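PDB 4F7K: laccase from Uncultured bacterium, which probably couples the one-electron oxidation of phenolic substrates to the four-electron reduction of dioxygen to water, as multicopper oxidases do. Local coordinates for residues A96-Y101 against R232-A237; I226-Q231 against T375-A380; A58-G63 against W100-N105. One frame throughout, in Å; residues are numbered along the deposited sequence.

Contact 1. Residues A96-Y101 against R232-A237; sequences AGTFWY and RADIIA
R232 reaches from its strand to the backbone of T98, where its NE gives a nearly straight hydrogen bond to T98 O, 3.0 Å long with 164° at the hydrogen. The carbonyl oxygen lies close to the guanidinium plane at its edge, while NE sits above the carbonyl plane of T98. R232 NH2 adds only a weak second bond to the same oxygen, at 3.5 Å; its stronger partner is D374, in a salt bridge. The arginine gets there by bending twice: chi2 is 95° and chi3 66°, which folds the chain over so that CD comes to 3.8 Å from W100 CD1. Further out, NH2 stands 3.4 Å from F99 CD1, the ring and guanidinium planes tilted against each other. Both rings meet the arginine obliquely, W100 at CD and F99 at NH2, and R232 NH1 is taken up by A230 O.

A second polar link lies further along. The hydroxyl of T98 is anti to its own carbonyl carbon, and OG1 donates to D234 OD1 over 2.7 Å, using the syn lone pair of the carboxylate. This turn sends CG2 the other way, to 4.0 Å from R232 CG. R187 also binds T98 OG1, and R185 forms a salt bridge with D234 OD2, so the buried carboxylate probably has its charge largely balanced.

The two strands run roughly antiparallel with their axes 7.9 Å apart, too far for a shared ladder, and side chains do the joining. Strand 97-103 belongs to the first multicopper oxidase unit and strand 232-239 to the second: this is the buried, polar face-to-face packing of sheets from two consecutive cupredoxin-type domains.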
loop_
_atom_site.group_PDB
_atom_site.type_symbol
_atom_site.label_atom_id
_atom_site.label_comp_id
_atom_site.label_asym_id
_atom_site.label_seq_id
_atom_site.Cartn_x
_atom_site.Cartn_y
_atom_site.Cartn_z
ATOM N N ALA A 96 10.256 -10.439 -0.674
ATOM C CA ALA A 96 10.962 -9.193 -0.873
ATOM C C ALA A 96 10.016 -8.195 -1.525
ATOM O O ALA A 96 9.362 -8.515 -2.512
ATOM C CB ALA A 96 12.192 -9.397 -1.730
ATOM N N GLY A 97 9.965 -6.984 -0.996
ATOM C CA GLY A 97 9.260 -5.933 -1.710
ATOM C C GLY A 97 8.800 -4.767 -0.846
ATOM O O GLY A 97 9.193 -4.659 0.306
ATOM N N THR A 98 7.992 -3.903 -1.469
ATOM C CA THR A 98 7.396 -2.723 -0.856
ATOM C C THR A 98 6.033 -3.084 -0.277
ATOM O O THR A 98 5.075 -3.452 -0.994
ATOM C CB THR A 98 7.206 -1.624 -1.895
ATOM O OG1 THR A 98 8.441 -1.400 -2.565
ATOM C CG2 THR A 98 6.744 -0.330 -1.244
ATOM N N PHE A 99 5.969 -3.021 1.040
ATOM C CA PHE A 99 4.723 -3.285 1.749
ATOM C C PHE A 99 4.407 -2.032 2.560
ATOM O O PHE A 99 5.096 -1.016 2.395
ATOM C CB PHE A 99 4.863 -4.574 2.582
ATOM C CG PHE A 99 5.088 -5.800 1.725
ATOM C CD1 PHE A 99 4.037 -6.386 1.025
ATOM C CD2 PHE A 99 6.364 -6.347 1.590
ATOM C CE1 PHE A 99 4.233 -7.491 0.213
ATOM C CE2 PHE A 99 6.576 -7.460 0.786
ATOM C CZ PHE A 99 5.503 -8.042 0.080
ATOM N N TRP A 100 3.371 -2.083 3.408
ATOM C CA TRP A 100 3.141 -1.008 4.357
ATOM C C TRP A 100 2.375 -1.465 5.560
ATOM O O TRP A 100 1.929 -2.595 5.626
ATOM C CB TRP A 100 2.516 0.231 3.676
ATOM C CG TRP A 100 1.086 0.155 3.109
ATOM C CD1 TRP A 100 0.605 -0.672 2.124
ATOM C CD2 TRP A 100 0.035 1.076 3.397
ATOM N NE1 TRP A 100 -0.708 -0.350 1.818
ATOM C CE2 TRP A 100 -1.080 0.715 2.604
ATOM C CE3 TRP A 100 -0.076 2.162 4.275
ATOM C CZ2 TRP A 100 -2.290 1.406 2.663
ATOM C CZ3 TRP A 100 -1.276 2.849 4.335
ATOM C CH2 TRP A 100 -2.385 2.464 3.546
ATOM N N TYR A 101 2.240 -0.583 6.543
ATOM C CA TYR A 101 1.537 -0.926 7.766
ATOM C C TYR A 101 0.572 0.203 8.154
ATOM O O TYR A 101 0.824 1.381 7.881
ATOM C CB TYR A 101 2.579 -1.218 8.850
ATOM C CG TYR A 101 3.445 -0.028 9.229
ATOM C CD1 TYR A 101 3.019 0.882 10.226
ATOM C CD2 TYR A 101 4.704 0.182 8.642
ATOM C CE1 TYR A 101 3.816 1.984 10.605
ATOM C CE2 TYR A 101 5.513 1.280 9.029
ATOM C CZ TYR A 101 5.036 2.175 10.017
ATOM O OH TYR A 101 5.792 3.244 10.449
ATOM N N ARG A 232 0.574 -0.735 -4.556
ATOM C CA ARG A 232 1.956 -0.311 -4.723
ATOM C C ARG A 232 2.426 -0.634 -6.129
ATOM O O ARG A 232 1.963 -1.630 -6.752
ATOM C CB ARG A 232 2.851 -1.061 -3.733
ATOM C CG ARG A 232 2.888 -0.474 -2.365
ATOM C CD ARG A 232 1.904 -1.135 -1.414
ATOM N NE ARG A 232 2.269 -2.519 -1.176
ATOM C CZ ARG A 232 1.419 -3.536 -1.203
ATOM N NH1 ARG A 232 0.129 -3.317 -1.399
ATOM N NH2 ARG A 232 1.864 -4.780 -1.001
ATOM N N ALA A 233 3.357 0.174 -6.635
ATOM C CA ALA A 233 4.091 -0.218 -7.816
ATOM C C ALA A 233 5.543 0.175 -7.616
ATOM O O ALA A 233 5.810 1.277 -7.166
ATOM C CB ALA A 233 3.533 0.399 -9.076
ATOM N N ASP A 234 6.464 -0.739 -7.924
ATOM C CA ASP A 234 7.898 -0.417 -7.934
ATOM C C ASP A 234 8.350 -0.007 -9.346
ATOM O O ASP A 234 8.038 -0.662 -10.320
ATOM C CB ASP A 234 8.746 -1.623 -7.461
ATOM C CG ASP A 234 8.961 -1.652 -5.952
ATOM O OD1 ASP A 234 8.191 -1.004 -5.191
ATOM O OD2 ASP A 234 9.925 -2.317 -5.509
ATOM N N ILE A 235 9.110 1.069 -9.441
ATOM C CA ILE A 235 9.618 1.540 -10.708
ATOM C C ILE A 235 11.134 1.671 -10.638
ATOM O O ILE A 235 11.686 2.258 -9.708
ATOM C CB ILE A 235 8.967 2.870 -11.123
ATOM C CG1 ILE A 235 7.561 2.588 -11.681
ATOM C CG2 ILE A 235 9.819 3.618 -12.156
ATOM C CD1 ILE A 235 6.588 3.658 -11.493
ATOM N N ILE A 236 11.822 1.082 -11.620
ATOM C CA ILE A 236 13.209 1.420 -11.747
ATOM C C ILE A 236 13.353 2.223 -13.026
ATOM O O ILE A 236 12.833 1.846 -14.071
ATOM C CB ILE A 236 14.106 0.170 -11.695
ATOM C CG1 ILE A 236 14.066 -0.405 -10.268
ATOM C CG2 ILE A 236 15.518 0.517 -12.125
ATOM C CD1 ILE A 236 14.513 -1.890 -10.195
ATOM N N ALA A 237 14.058 3.338 -12.932
ATOM C CA ALA A 237 14.203 4.222 -14.054
ATOM C C ALA A 237 15.478 5.027 -13.911
ATOM O O ALA A 237 16.053 5.123 -12.819
ATOM C CB ALA A 237 12.983 5.141 -14.168
#

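Contact 2. Residues I226-Q231 against T375-A380; sequences ILAPAQ and TTLVDA
T375 opens the strand with both its backbone oxygen and its side chain against the turn. Its O receives Q231 NE2 at 2.8 Å in a practically straight bond (177°), with the oxygen in the amide plane of Q231. Its CG2, anti to the backbone N (chi1 -53° for OG1), rests 3.2 Å from P229 O and 3.9 Å from A230 CB, while OG1 bonds to H62 NE2. T376 points away from the turn, its OG1 bonds to E362, and it presents only its CA to Q231 NE2. L377 then packs CB on A228 CB at 3.7 Å, and its CD1 comes within 4.4 Å of P229 CD.

The glutamine amide works at both ends, because Q231 OE1 accepts A228 N at 2.9 Å and so braces the turn from within. An alanine here would probably leave T375 O and A228 N without these partners and the turn less firmly tied to the strand.

A228 to Q231 form a type II beta turn, with A230 at positive phi, closed by Q231 N to A228 O. It links the second multicopper oxidase unit to the third: a type II turn packed against edge strand 375-378 of the next cupredoxin-type domain.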
loop_
_atom_site.group_PDB
_atom_site.type_symbol
_atom_site.label_atom_id
_atom_site.label_comp_id
_atom_site.label_asym_id
_atom_site.label_seq_id
_atom_site.Cartn_x
_atom_site.Cartn_y
_atom_site.Cartn_z
ATOM N N ILE A 226 -2.073 3.286 -12.911
ATOM C CA ILE A 226 -3.088 3.669 -11.941
ATOM C C ILE A 226 -2.903 2.913 -10.643
ATOM O O ILE A 226 -2.710 1.698 -10.666
ATOM C CB ILE A 226 -4.516 3.369 -12.451
ATOM C CG1 ILE A 226 -4.823 4.175 -13.711
ATOM C CG2 ILE A 226 -5.527 3.682 -11.365
ATOM C CD1 ILE A 226 -5.854 3.504 -14.641
ATOM N N LEU A 227 -2.939 3.635 -9.525
ATOM C CA LEU A 227 -2.910 3.005 -8.210
ATOM C C LEU A 227 -4.203 3.227 -7.474
ATOM O O LEU A 227 -4.581 4.378 -7.197
ATOM C CB LEU A 227 -1.729 3.508 -7.369
ATOM C CG LEU A 227 -0.346 3.287 -7.979
ATOM C CD1 LEU A 227 0.631 4.144 -7.203
ATOM C CD2 LEU A 227 0.063 1.794 -7.967
ATOM N N ALA A 228 -4.914 2.131 -7.194
ATOM C CA ALA A 228 -6.057 2.212 -6.297
ATOM C C ALA A 228 -5.570 2.275 -4.843
ATOM O O ALA A 228 -4.386 2.046 -4.576
ATOM C CB ALA A 228 -7.025 1.044 -6.518
ATOM N N PRO A 229 -6.477 2.572 -3.895
ATOM C CA PRO A 229 -6.081 2.665 -2.483
ATOM C C PRO A 229 -5.273 1.448 -2.033
ATOM O O PRO A 229 -5.687 0.347 -2.329
ATOM C CB PRO A 229 -7.440 2.707 -1.725
ATOM C CG PRO A 229 -8.379 3.300 -2.718
ATOM C CD PRO A 229 -7.890 2.939 -4.107
ATOM N N ALA A 230 -4.133 1.663 -1.350
ATOM C CA ALA A 230 -3.312 0.600 -0.710
ATOM C C ALA A 230 -2.423 -0.181 -1.679
ATOM O O ALA A 230 -1.625 -0.992 -1.259
ATOM C CB ALA A 230 -4.175 -0.368 0.129
ATOM N N GLN A 231 -2.582 0.063 -2.972
ATOM C CA GLN A 231 -1.768 -0.564 -4.038
ATOM C C GLN A 231 -0.386 0.079 -4.141
ATOM O O GLN A 231 -0.191 1.274 -3.832
ATOM C CB GLN A 231 -2.490 -0.475 -5.395
ATOM C CG GLN A 231 -3.709 -1.424 -5.508
ATOM C CD GLN A 231 -4.278 -1.515 -6.926
ATOM O OE1 GLN A 231 -4.135 -0.586 -7.706
ATOM N NE2 GLN A 231 -4.920 -2.647 -7.257
ATOM N N THR A 375 -4.358 -6.229 -3.219
ATOM C CA THR A 375 -5.419 -5.246 -3.118
ATOM C C THR A 375 -5.900 -4.974 -4.520
ATOM O O THR A 375 -5.088 -4.702 -5.410
ATOM C CB THR A 375 -4.864 -3.890 -2.568
ATOM O OG1 THR A 375 -4.146 -4.109 -1.353
ATOM C CG2 THR A 375 -5.962 -2.860 -2.328
ATOM N N THR A 376 -7.207 -4.990 -4.715
ATOM C CA THR A 376 -7.744 -4.738 -6.020
ATOM C C THR A 376 -8.863 -3.702 -5.995
ATOM O O THR A 376 -9.212 -3.194 -4.934
ATOM C CB THR A 376 -8.165 -6.037 -6.719
ATOM O OG1 THR A 376 -8.512 -5.738 -8.064
ATOM C CG2 THR A 376 -9.312 -6.741 -6.000
ATOM N N LEU A 377 -9.363 -3.334 -7.164
ATOM C CA LEU A 377 -10.385 -2.297 -7.259
ATOM C C LEU A 377 -11.457 -2.756 -8.193
ATOM O O LEU A 377 -11.152 -3.174 -9.303
ATOM C CB LEU A 377 -9.833 -0.953 -7.775
ATOM C CG LEU A 377 -10.984 0.084 -7.797
ATOM C CD1 LEU A 377 -10.950 1.016 -6.594
ATOM C CD2 LEU A 377 -11.093 0.851 -9.127
ATOM N N VAL A 378 -12.701 -2.718 -7.736
ATOM C CA VAL A 378 -13.826 -3.080 -8.594
ATOM C C VAL A 378 -14.715 -1.875 -8.785
ATOM O O VAL A 378 -15.405 -1.435 -7.860
ATOM C CB VAL A 378 -14.647 -4.245 -8.030
ATOM C CG1 VAL A 378 -15.776 -4.634 -9.003
ATOM C CG2 VAL A 378 -13.741 -5.452 -7.761
ATOM N N ASP A 379 -14.693 -1.342 -10.002
ATOM C CA ASP A 379 -15.484 -0.178 -10.300
ATOM C C ASP A 379 -16.976 -0.434 -10.210
ATOM O O ASP A 379 -17.433 -1.585 -10.210
ATOM C CB ASP A 379 -15.095 0.443 -11.635
ATOM C CG ASP A 379 -15.035 1.976 -11.560
ATOM O OD1 ASP A 379 -16.038 2.634 -11.128
ATOM O OD2 ASP A 379 -13.955 2.512 -11.915
ATOM N N ALA A 380 -17.724 0.659 -10.078
ATOM C CA ALA A 380 -19.180 0.650 -9.934
ATOM C C ALA A 380 -19.833 -0.069 -11.095
ATOM O O ALA A 380 -19.473 0.159 -12.245
ATOM C CB ALA A 380 -19.685 2.078 -9.882
#

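Contact 3. Residues A58-G63 against W100-N105; sequences AVHWHG and WYHSHN
Two His-X-His motifs, H60-W61-H62 and H102-S103-H104, lie here on neighbouring antiparallel strands, H104 just past the end of its strand, the pattern that in laccases supplies ligands to the trinuclear copper cluster. H60 and H102 form a hydrogen-bonded pair, with H60 N to H102 O at 2.8 Å and H102 N returning the bond to H60 O, and H62 N bonds W100 O at 2.7 Å. Beyond the last bridge, H104 N bonds A58 O at 3.0 Å.

H60, H62, W100 and H102 gather on one face of the sheet. H62 ND1 meets H102 NE2 at 3.0 Å, the rings rim to rim with planes 52° apart and each atom near the other ring's plane; either nitrogen could be the donor. With its other nitrogen engaged by T375, the H62 ring is gripped at both sides. H102 holds its CG between backbone N and carbonyl carbon (chi1 54°), which swings the ring over toward H62, and ND1 is tied to S103 O by a straight bond of 2.9 Å. H62 also makes an offset stack with the five-membered ring of W100, whose NE1 lies over the imidazole 3.5 Å from H62 CG; H62 CB adds a CH-pi contact over the indole. H60 CD2 approaches H102 NE2 to 3.8 Å, while its own nitrogens go to D71 O and H354.

On the opposite face, W61 CE3 lies 3.5 Å from Y101 CB, with V59 CG1 over one face of the W61 ring, and Y101 OH reaches P35 O. The paired His-X-His strands, with H60, H62 and H102 on one face and W61 and Y101 on the other, are consistent with the first-domain half of a multicopper oxidase trinuclear site.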
loop_
_atom_site.group_PDB
_atom_site.type_symbol
_atom_site.label_atom_id
_atom_site.label_comp_id
_atom_site.label_asym_id
_atom_site.label_seq_id
_atom_site.Cartn_x
_atom_site.Cartn_y
_atom_site.Cartn_z
ATOM N N ALA A 58 -4.788 -1.349 16.796
ATOM C CA ALA A 58 -3.976 -2.488 16.410
ATOM C C ALA A 58 -3.370 -2.136 15.063
ATOM O O ALA A 58 -3.823 -1.160 14.433
ATOM C CB ALA A 58 -4.827 -3.779 16.320
ATOM N N VAL A 59 -2.345 -2.897 14.635
ATOM C CA VAL A 59 -1.625 -2.607 13.401
ATOM C C VAL A 59 -1.717 -3.760 12.382
ATOM O O VAL A 59 -1.471 -4.916 12.730
ATOM C CB VAL A 59 -0.153 -2.258 13.661
ATOM C CG1 VAL A 59 0.547 -1.896 12.337
ATOM C CG2 VAL A 59 -0.031 -1.049 14.651
ATOM N N HIS A 60 -2.125 -3.435 11.146
ATOM C CA HIS A 60 -2.153 -4.401 10.048
ATOM C C HIS A 60 -0.905 -4.216 9.180
ATOM O O HIS A 60 -0.532 -3.104 8.852
ATOM C CB HIS A 60 -3.440 -4.284 9.220
ATOM C CG HIS A 60 -3.487 -5.210 8.049
ATOM N ND1 HIS A 60 -3.270 -6.568 8.168
ATOM C CD2 HIS A 60 -3.737 -4.985 6.735
ATOM C CE1 HIS A 60 -3.358 -7.139 6.977
ATOM N NE2 HIS A 60 -3.655 -6.204 6.092
ATOM N N TRP A 61 -0.243 -5.313 8.852
ATOM C CA TRP A 61 0.927 -5.301 7.996
ATOM C C TRP A 61 0.391 -5.681 6.618
ATOM O O TRP A 61 0.152 -6.850 6.335
ATOM C CB TRP A 61 2.025 -6.253 8.549
ATOM C CG TRP A 61 2.090 -6.126 10.025
ATOM C CD1 TRP A 61 1.371 -6.840 10.939
ATOM C CD2 TRP A 61 2.819 -5.131 10.774
ATOM N NE1 TRP A 61 1.642 -6.392 12.214
ATOM C CE2 TRP A 61 2.517 -5.336 12.140
ATOM C CE3 TRP A 61 3.729 -4.123 10.421
ATOM C CZ2 TRP A 61 3.062 -4.540 13.161
ATOM C CZ3 TRP A 61 4.298 -3.342 11.438
ATOM C CH2 TRP A 61 3.950 -3.552 12.791
ATOM N N HIS A 62 0.222 -4.666 5.776
ATOM C CA HIS A 62 -0.554 -4.748 4.534
ATOM C C HIS A 62 0.184 -5.463 3.393
ATOM O O HIS A 62 1.161 -4.945 2.866
ATOM C CB HIS A 62 -0.990 -3.321 4.108
ATOM C CG HIS A 62 -2.084 -3.321 3.083
ATOM N ND1 HIS A 62 -3.336 -2.826 3.341
ATOM C CD2 HIS A 62 -2.125 -3.805 1.813
ATOM C CE1 HIS A 62 -4.108 -2.989 2.276
ATOM N NE2 HIS A 62 -3.389 -3.561 1.327
ATOM N N GLY A 63 -0.255 -6.670 3.043
ATOM C CA GLY A 63 0.457 -7.537 2.063
ATOM C C GLY A 63 1.412 -8.593 2.616
ATOM O O GLY A 63 2.017 -9.392 1.868
ATOM N N TRP A 100 3.371 -2.083 3.408
ATOM C CA TRP A 100 3.141 -1.008 4.357
ATOM C C TRP A 100 2.375 -1.465 5.560
ATOM O O TRP A 100 1.929 -2.595 5.626
ATOM C CB TRP A 100 2.516 0.231 3.676
ATOM C CG TRP A 100 1.086 0.155 3.109
ATOM C CD1 TRP A 100 0.605 -0.672 2.124
ATOM C CD2 TRP A 100 0.035 1.076 3.397
ATOM N NE1 TRP A 100 -0.708 -0.350 1.818
ATOM C CE2 TRP A 100 -1.080 0.715 2.604
ATOM C CE3 TRP A 100 -0.076 2.162 4.275
ATOM C CZ2 TRP A 100 -2.290 1.406 2.663
ATOM C CZ3 TRP A 100 -1.276 2.849 4.335
ATOM C CH2 TRP A 100 -2.385 2.464 3.546
ATOM N N TYR A 101 2.240 -0.583 6.543
ATOM C CA TYR A 101 1.537 -0.926 7.766
ATOM C C TYR A 101 0.572 0.203 8.154
ATOM O O TYR A 101 0.824 1.381 7.881
ATOM C CB TYR A 101 2.579 -1.218 8.850
ATOM C CG TYR A 101 3.445 -0.028 9.229
ATOM C CD1 TYR A 101 3.019 0.882 10.226
ATOM C CD2 TYR A 101 4.704 0.182 8.642
ATOM C CE1 TYR A 101 3.816 1.984 10.605
ATOM C CE2 TYR A 101 5.513 1.280 9.029
ATOM C CZ TYR A 101 5.036 2.175 10.017
ATOM O OH TYR A 101 5.792 3.244 10.449
ATOM N N HIS A 102 -0.565 -0.123 8.755
ATOM C CA HIS A 102 -1.469 0.947 9.117
ATOM C C HIS A 102 -2.369 0.487 10.257
ATOM O O HIS A 102 -2.550 -0.714 10.452
ATOM C CB HIS A 102 -2.261 1.448 7.886
ATOM C CG HIS A 102 -2.989 0.354 7.169
ATOM N ND1 HIS A 102 -4.134 -0.226 7.669
ATOM C CD2 HIS A 102 -2.702 -0.311 6.025
ATOM C CE1 HIS A 102 -4.544 -1.176 6.851
ATOM N NE2 HIS A 102 -3.697 -1.245 5.842
ATOM N N SER A 103 -2.926 1.412 11.020
ATOM C CA SER A 103 -3.904 1.005 12.007
ATOM C C SER A 103 -5.006 0.184 11.315
ATOM O O SER A 103 -5.365 0.432 10.158
ATOM C CB SER A 103 -4.480 2.194 12.788
ATOM O OG SER A 103 -5.619 2.752 12.129
ATOM N N HIS A 104 -5.525 -0.792 12.039
ATOM C CA HIS A 104 -6.514 -1.737 11.494
ATOM C C HIS A 104 -7.800 -1.063 11.025
ATOM O O HIS A 104 -8.518 -1.622 10.194
ATOM C CB HIS A 104 -6.885 -2.776 12.559
ATOM C CG HIS A 104 -7.919 -2.287 13.521
ATOM N ND1 HIS A 104 -7.641 -1.342 14.503
ATOM C CD2 HIS A 104 -9.245 -2.551 13.610
ATOM C CE1 HIS A 104 -8.749 -1.082 15.179
ATOM N NE2 HIS A 104 -9.731 -1.811 14.664
ATOM N N ASN A 105 -8.116 0.107 11.590
ATOM C CA ASN A 105 -9.361 0.788 11.278
ATOM C C ASN A 105 -9.186 2.031 10.390
ATOM O O ASN A 105 -10.115 2.837 10.244
ATOM C CB ASN A 105 -10.106 1.156 12.573
ATOM C CG ASN A 105 -9.321 2.096 13.455
ATOM O OD1 ASN A 105 -8.194 2.507 13.131
ATOM N ND2 ASN A 105 -9.902 2.426 14.595
#

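In the fold
The three contacts converge where the three multicopper oxidase units meet: contact 1 joins the first to the second, contact 2 the second to the third, and contact 3 lies within the first. Their centres are about 16 to 17 Å apart, yet they touch directly. W100, shared by contacts 1 and 3, points NE1 at A230 O of the contact 2 turn, a probable hydrogen bond of 3.3 Å. T375 OG1 of contact 2 probably bonds to H62 NE2 of contact 3 at 2.8 Å, and F99 CE1 of contact 1 packs 3.4 Å from G63 O. The interdomain contacts thus adjoin the His-X-His strands of the presumed trinuclear copper site.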